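Local coordinates for NLP/P60 family protein (Bacillus cereus ATCC 10987, PDB 3H41) that probably acts as a cysteine peptidase that cleaves gamma-D-glutamyl-L-lysine bonds in murein peptides, releasing L-Ala-gamma-D-Glu in peptidoglycan degradation, at residues His260-Lys264 against Glu301-Gly305; Ile274-Met279 against Ile291-Asn295. All blocks are in the same frame, centred on the assembly; numbering follows the deposited sequence.

Interaction 1: His260-Lys264 against Glu301-Gly305; sequences HDQGK and EEYAG
In the NlpC/P60 peptidase sheet, His260-Lys264 forms a left-handed helical turn leading from strand 255-259 towards strand 267-275, and it abuts Glu301-Gly305, where the short helix 299-302 runs into strand 303-308. The segments share no direct hydrogen bond. Gly263 is in register with Glu302, their CA atoms 4.1 Å apart. His260 (phi/psi -58/161, chi1 m) turns its CB away and stacks its ring on His268, a D-Glu pocket residue. Glu302 (chi1 m, chi2 t) extends toward the start of the turn, its OE2 ending 3.8 Å from His260 CA, while its OE1 hydrogen-bonds His268. Asp261 (53/59) opens the left-handed run; its O accepts from Lys264 N at 3.1 Å, and its OD2 makes a long salt bridge, 3.8 Å, to Lys264 NZ. Gln262 (59/36) sets its CA 3.3 Å from Glu301 O in a CA-H...O contact. Its side chain (chi1 and chi2 m) brings OE1 within 3.1 Å of a water that also donates to Glu301 O at 2.7 Å. Gly263 (89/1) lets the backbones close in: an ideal CB would lie 2.7 Å from Tyr303 O and jam against the preceding carbonyl. Its CA instead rests 3.5 Å from Glu302 O, and Gly263 O sits 3.9 Å from Ala304 CB.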
loop_
_atom_site.group_PDB
_atom_site.type_symbol
_atom_site.label_atom_id
_atom_site.label_comp_id
_atom_site.label_asym_id
_atom_site.label_seq_id
_atom_site.Cartn_x
_atom_site.Cartn_y
_atom_site.Cartn_z
ATOM N N HIS A 260 14.491 7.133 -16.951
ATOM C CA HIS A 260 14.706 8.354 -17.738
ATOM C C HIS A 260 15.861 8.211 -18.723
ATOM O O HIS A 260 16.745 7.319 -18.576
ATOM C CB HIS A 260 14.991 9.542 -16.809
ATOM C CG HIS A 260 13.814 9.962 -15.979
ATOM N ND1 HIS A 260 12.740 10.640 -16.510
ATOM C CD2 HIS A 260 13.554 9.820 -14.659
ATOM C CE1 HIS A 260 11.860 10.886 -15.558
ATOM N NE2 HIS A 260 12.330 10.403 -14.425
ATOM N N ASP A 261 15.865 9.095 -19.720
ATOM C CA ASP A 261 16.918 9.125 -20.752
ATOM C C ASP A 261 17.129 7.766 -21.418
ATOM O O ASP A 261 18.217 7.198 -21.362
ATOM C CB ASP A 261 18.240 9.629 -20.149
ATOM C CG ASP A 261 19.360 9.829 -21.221
ATOM O OD1 ASP A 261 19.053 9.908 -22.451
ATOM O OD2 ASP A 261 20.547 9.895 -20.817
ATOM N N GLN A 262 16.062 7.238 -22.019
ATOM C CA GLN A 262 16.130 6.040 -22.836
ATOM C C GLN A 262 16.659 4.858 -22.011
ATOM O O GLN A 262 17.386 4.023 -22.532
ATOM C CB GLN A 262 17.029 6.247 -24.055
ATOM C CG GLN A 262 16.728 7.480 -24.839
ATOM C CD GLN A 262 15.457 7.346 -25.609
ATOM O OE1 GLN A 262 15.350 6.464 -26.459
ATOM N NE2 GLN A 262 14.479 8.208 -25.319
ATOM N N GLY A 263 16.286 4.807 -20.740
ATOM C CA GLY A 263 16.612 3.662 -19.887
ATOM C C GLY A 263 17.939 3.767 -19.153
ATOM O O GLY A 263 18.289 2.867 -18.401
ATOM N N LYS A 264 18.650 4.873 -19.333
ATOM C CA LYS A 264 19.987 5.050 -18.763
ATOM C C LYS A 264 20.053 5.778 -17.435
ATOM O O LYS A 264 21.075 5.682 -16.764
ATOM C CB LYS A 264 20.863 5.803 -19.745
ATOM C CG LYS A 264 20.950 5.098 -21.085
ATOM C CD LYS A 264 22.003 5.722 -21.955
ATOM C CE LYS A 264 21.578 7.040 -22.555
ATOM N NZ LYS A 264 22.786 7.827 -23.014
ATOM N N GLU A 301 11.088 2.506 -25.106
ATOM C CA GLU A 301 12.363 3.203 -25.215
ATOM C C GLU A 301 13.057 3.375 -23.878
ATOM O O GLU A 301 14.290 3.540 -23.830
ATOM C CB GLU A 301 12.196 4.599 -25.861
ATOM C CG GLU A 301 11.824 4.587 -27.339
ATOM C CD GLU A 301 10.305 4.430 -27.607
ATOM O OE1 GLU A 301 9.524 4.314 -26.625
ATOM O OE2 GLU A 301 9.893 4.445 -28.800
ATOM N N GLU A 302 12.273 3.349 -22.796
ATOM C CA GLU A 302 12.785 3.548 -21.436
ATOM C C GLU A 302 12.985 2.228 -20.645
ATOM O O GLU A 302 13.379 2.272 -19.469
ATOM C CB GLU A 302 11.854 4.485 -20.659
ATOM C CG GLU A 302 11.968 5.972 -21.055
ATOM C CD GLU A 302 11.461 6.930 -20.014
ATOM O OE1 GLU A 302 10.736 6.504 -19.085
ATOM O OE2 GLU A 302 11.811 8.133 -20.121
ATOM N N TYR A 303 12.745 1.098 -21.298
ATOM C CA TYR A 303 12.951 -0.211 -20.710
ATOM C C TYR A 303 14.312 -0.240 -20.020
ATOM O O TYR A 303 15.342 0.045 -20.644
ATOM C CB TYR A 303 12.871 -1.294 -21.772
ATOM C CG TYR A 303 12.947 -2.678 -21.206
ATOM C CD1 TYR A 303 11.812 -3.307 -20.709
ATOM C CD2 TYR A 303 14.171 -3.350 -21.114
ATOM C CE1 TYR A 303 11.886 -4.580 -20.155
ATOM C CE2 TYR A 303 14.251 -4.643 -20.551
ATOM C CZ TYR A 303 13.091 -5.244 -20.083
ATOM O OH TYR A 303 13.108 -6.502 -19.523
ATOM N N ALA A 304 14.312 -0.565 -18.728
ATOM C CA ALA A 304 15.518 -0.522 -17.923
ATOM C C ALA A 304 15.737 -1.794 -17.128
ATOM O O ALA A 304 16.340 -1.743 -16.054
ATOM C CB ALA A 304 15.465 0.665 -16.966
ATOM N N GLY A 305 15.194 -2.896 -17.604
ATOM C CA GLY A 305 15.480 -4.216 -17.014
ATOM C C GLY A 305 14.296 -4.802 -16.252
ATOM O O GLY A 305 13.228 -4.214 -16.204
HETATM O O HOH W 1 15.844 3.433 -26.077
#

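Interaction 2: Ile274-Met279 against Ile291-Asn295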
loop_
_atom_site.group_PDB
_atom_site.type_symbol
_atom_site.label_atom_id
_atom_site.label_comp_id
_atom_site.label_asym_id
_atom_site.label_seq_id
_atom_site.Cartn_x
_atom_site.Cartn_y
_atom_site.Cartn_z
ATOM N N ILE A 274 2.531 -9.715 -17.332
ATOM C CA ILE A 274 1.394 -10.659 -17.166
ATOM C C ILE A 274 1.345 -11.699 -18.286
ATOM O O ILE A 274 0.367 -12.455 -18.409
ATOM C CB ILE A 274 0.022 -9.919 -16.982
ATOM C CG1 ILE A 274 -0.505 -9.300 -18.287
ATOM C CG2 ILE A 274 0.139 -8.838 -15.883
ATOM C CD1 ILE A 274 -2.015 -8.861 -18.246
ATOM N N GLY A 275 2.426 -11.763 -19.067
ATOM C CA GLY A 275 2.523 -12.691 -20.211
ATOM C C GLY A 275 1.887 -12.190 -21.492
ATOM O O GLY A 275 1.171 -11.177 -21.500
ATOM N N ASP A 276 2.168 -12.908 -22.588
ATOM C CA ASP A 276 1.674 -12.564 -23.926
ATOM C C ASP A 276 1.984 -11.117 -24.334
ATOM O O ASP A 276 1.217 -10.505 -25.045
ATOM C CB ASP A 276 0.180 -12.815 -24.017
ATOM C CG ASP A 276 -0.183 -14.294 -23.807
ATOM O OD1 ASP A 276 0.618 -15.193 -24.165
ATOM O OD2 ASP A 276 -1.280 -14.552 -23.272
ATOM N N GLY A 277 3.080 -10.557 -23.831
ATOM C CA GLY A 277 3.501 -9.219 -24.242
ATOM C C GLY A 277 2.843 -8.070 -23.490
ATOM O O GLY A 277 3.075 -6.904 -23.830
ATOM N N ASN A 278 2.021 -8.386 -22.482
ATOM C CA ASN A 278 1.275 -7.348 -21.734
ATOM C C ASN A 278 1.781 -7.167 -20.301
ATOM O O ASN A 278 2.495 -8.023 -19.771
ATOM C CB ASN A 278 -0.207 -7.661 -21.707
ATOM C CG ASN A 278 -0.828 -7.601 -23.073
ATOM O OD1 ASN A 278 -0.495 -6.721 -23.875
ATOM N ND2 ASN A 278 -1.692 -8.578 -23.381
HETATM N N MSE A 279 1.431 -6.035 -19.705
HETATM C CA MSE A 279 1.831 -5.726 -18.331
HETATM C C MSE A 279 0.684 -5.023 -17.630
HETATM O O MSE A 279 -0.184 -4.453 -18.267
HETATM C CB MSE A 279 3.095 -4.879 -18.265
HETATM C CG MSE A 279 2.952 -3.543 -18.906
HETATM SE SE MSE A 279 4.679 -2.711 -19.151
HETATM C CE MSE A 279 3.902 -1.056 -19.427
ATOM N N ILE A 291 -4.097 -2.514 -18.011
ATOM C CA ILE A 291 -3.256 -3.471 -18.700
ATOM C C ILE A 291 -2.906 -2.905 -20.085
ATOM O O ILE A 291 -3.800 -2.541 -20.850
ATOM C CB ILE A 291 -3.985 -4.835 -18.842
ATOM C CG1 ILE A 291 -4.026 -5.583 -17.496
ATOM C CG2 ILE A 291 -3.363 -5.686 -19.920
ATOM C CD1 ILE A 291 -4.990 -6.753 -17.443
ATOM N N ILE A 292 -1.630 -2.853 -20.415
ATOM C CA ILE A 292 -1.160 -2.363 -21.725
ATOM C C ILE A 292 -0.002 -3.212 -22.265
ATOM O O ILE A 292 0.638 -3.978 -21.523
ATOM C CB ILE A 292 -0.717 -0.854 -21.704
ATOM C CG1 ILE A 292 0.459 -0.610 -20.765
ATOM C CG2 ILE A 292 -1.881 0.077 -21.378
ATOM C CD1 ILE A 292 1.055 0.794 -20.925
ATOM N N PRO A 293 0.289 -3.079 -23.561
ATOM C CA PRO A 293 1.408 -3.857 -24.060
ATOM C C PRO A 293 2.701 -3.324 -23.517
ATOM O O PRO A 293 2.809 -2.095 -23.305
ATOM C CB PRO A 293 1.377 -3.609 -25.588
ATOM C CG PRO A 293 -0.027 -3.157 -25.894
ATOM C CD PRO A 293 -0.550 -2.500 -24.632
ATOM N N LEU A 294 3.696 -4.203 -23.363
ATOM C CA LEU A 294 5.046 -3.770 -23.030
ATOM C C LEU A 294 5.606 -2.889 -24.150
ATOM O O LEU A 294 6.285 -1.895 -23.901
ATOM C CB LEU A 294 5.947 -4.981 -22.783
ATOM C CG LEU A 294 7.429 -4.736 -22.481
ATOM C CD1 LEU A 294 7.685 -3.713 -21.322
ATOM C CD2 LEU A 294 8.041 -6.072 -22.188
ATOM N N ASN A 295 5.273 -3.241 -25.380
ATOM C CA ASN A 295 5.627 -2.479 -26.546
ATOM C C ASN A 295 4.710 -1.283 -26.742
ATOM O O ASN A 295 4.028 -1.195 -27.747
ATOM C CB ASN A 295 5.532 -3.380 -27.773
ATOM C CG ASN A 295 6.198 -2.774 -28.984
ATOM O OD1 ASN A 295 7.133 -1.974 -28.858
ATOM N ND2 ASN A 295 5.702 -3.124 -30.173
HETATM O O HOH W 2 4.108 -6.009 -26.177
#
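Two strands of an antiparallel meander meet here. A type I' turn, Gly275 to Asn278, reverses the chain out of Ile274, and the returning strand pairs with 291-293: Met279 with Ile292 as a hydrogen-bonded pair (Met279 N to Ile292 O 2.9 Å, Ile292 N to Met279 O 3.0 Å), Asn278 with Pro293 as a non-hydrogen-bonded one. Leu294 N adds a nearly straight 2.8 Å bond to Gly277 O. Selenomethionine Met279 (p, t, t) extends along the face it shares with Ile292 (p, t), placing its CE 3.7 Å from Ile292 CD1 and its SE 3.8 Å from CD1 of Leu294 (t, p). Phe258 and Tyr299 also pack on Met279. Ile274 (p, t) and Ile291 (m, t) meet CD1 to CD1 at 3.7 Å, while Asn278 (chi1 m) lays OD1 3.4 Å from Pro293 CA. All three direct hydrogen bonds are backbone to backbone, so the main chain sets the strand pairing while side chains contribute chiefly apolar contact, with Ile292 touching the inferred active-site residue His281.

Overall arrangement
Both contacts belong to the six-stranded antiparallel sheet of the NlpC/P60 domain, their centres about 17 Å apart. Along the chain, interaction 2 is nested within the loop that interaction 1 closes: strand 267-275, bearing His268 and the proposed proton acceptor His269, leads from 260-264 to the turn of interaction 2, and helix 299-302 later returns the chain to 303-308. That strand lies between 243-245 and 255-259, whereas 290-293 is outermost. The interactions touch through Tyr303 CD1 and Leu294 CD1, 4.2 Å apart. Side chains of Glu302 (interaction 1) and Met279 (interaction 2) approach that of His269, nearest atoms about 6 and 5 Å away, so both contacts border the inferred catalytic histidines.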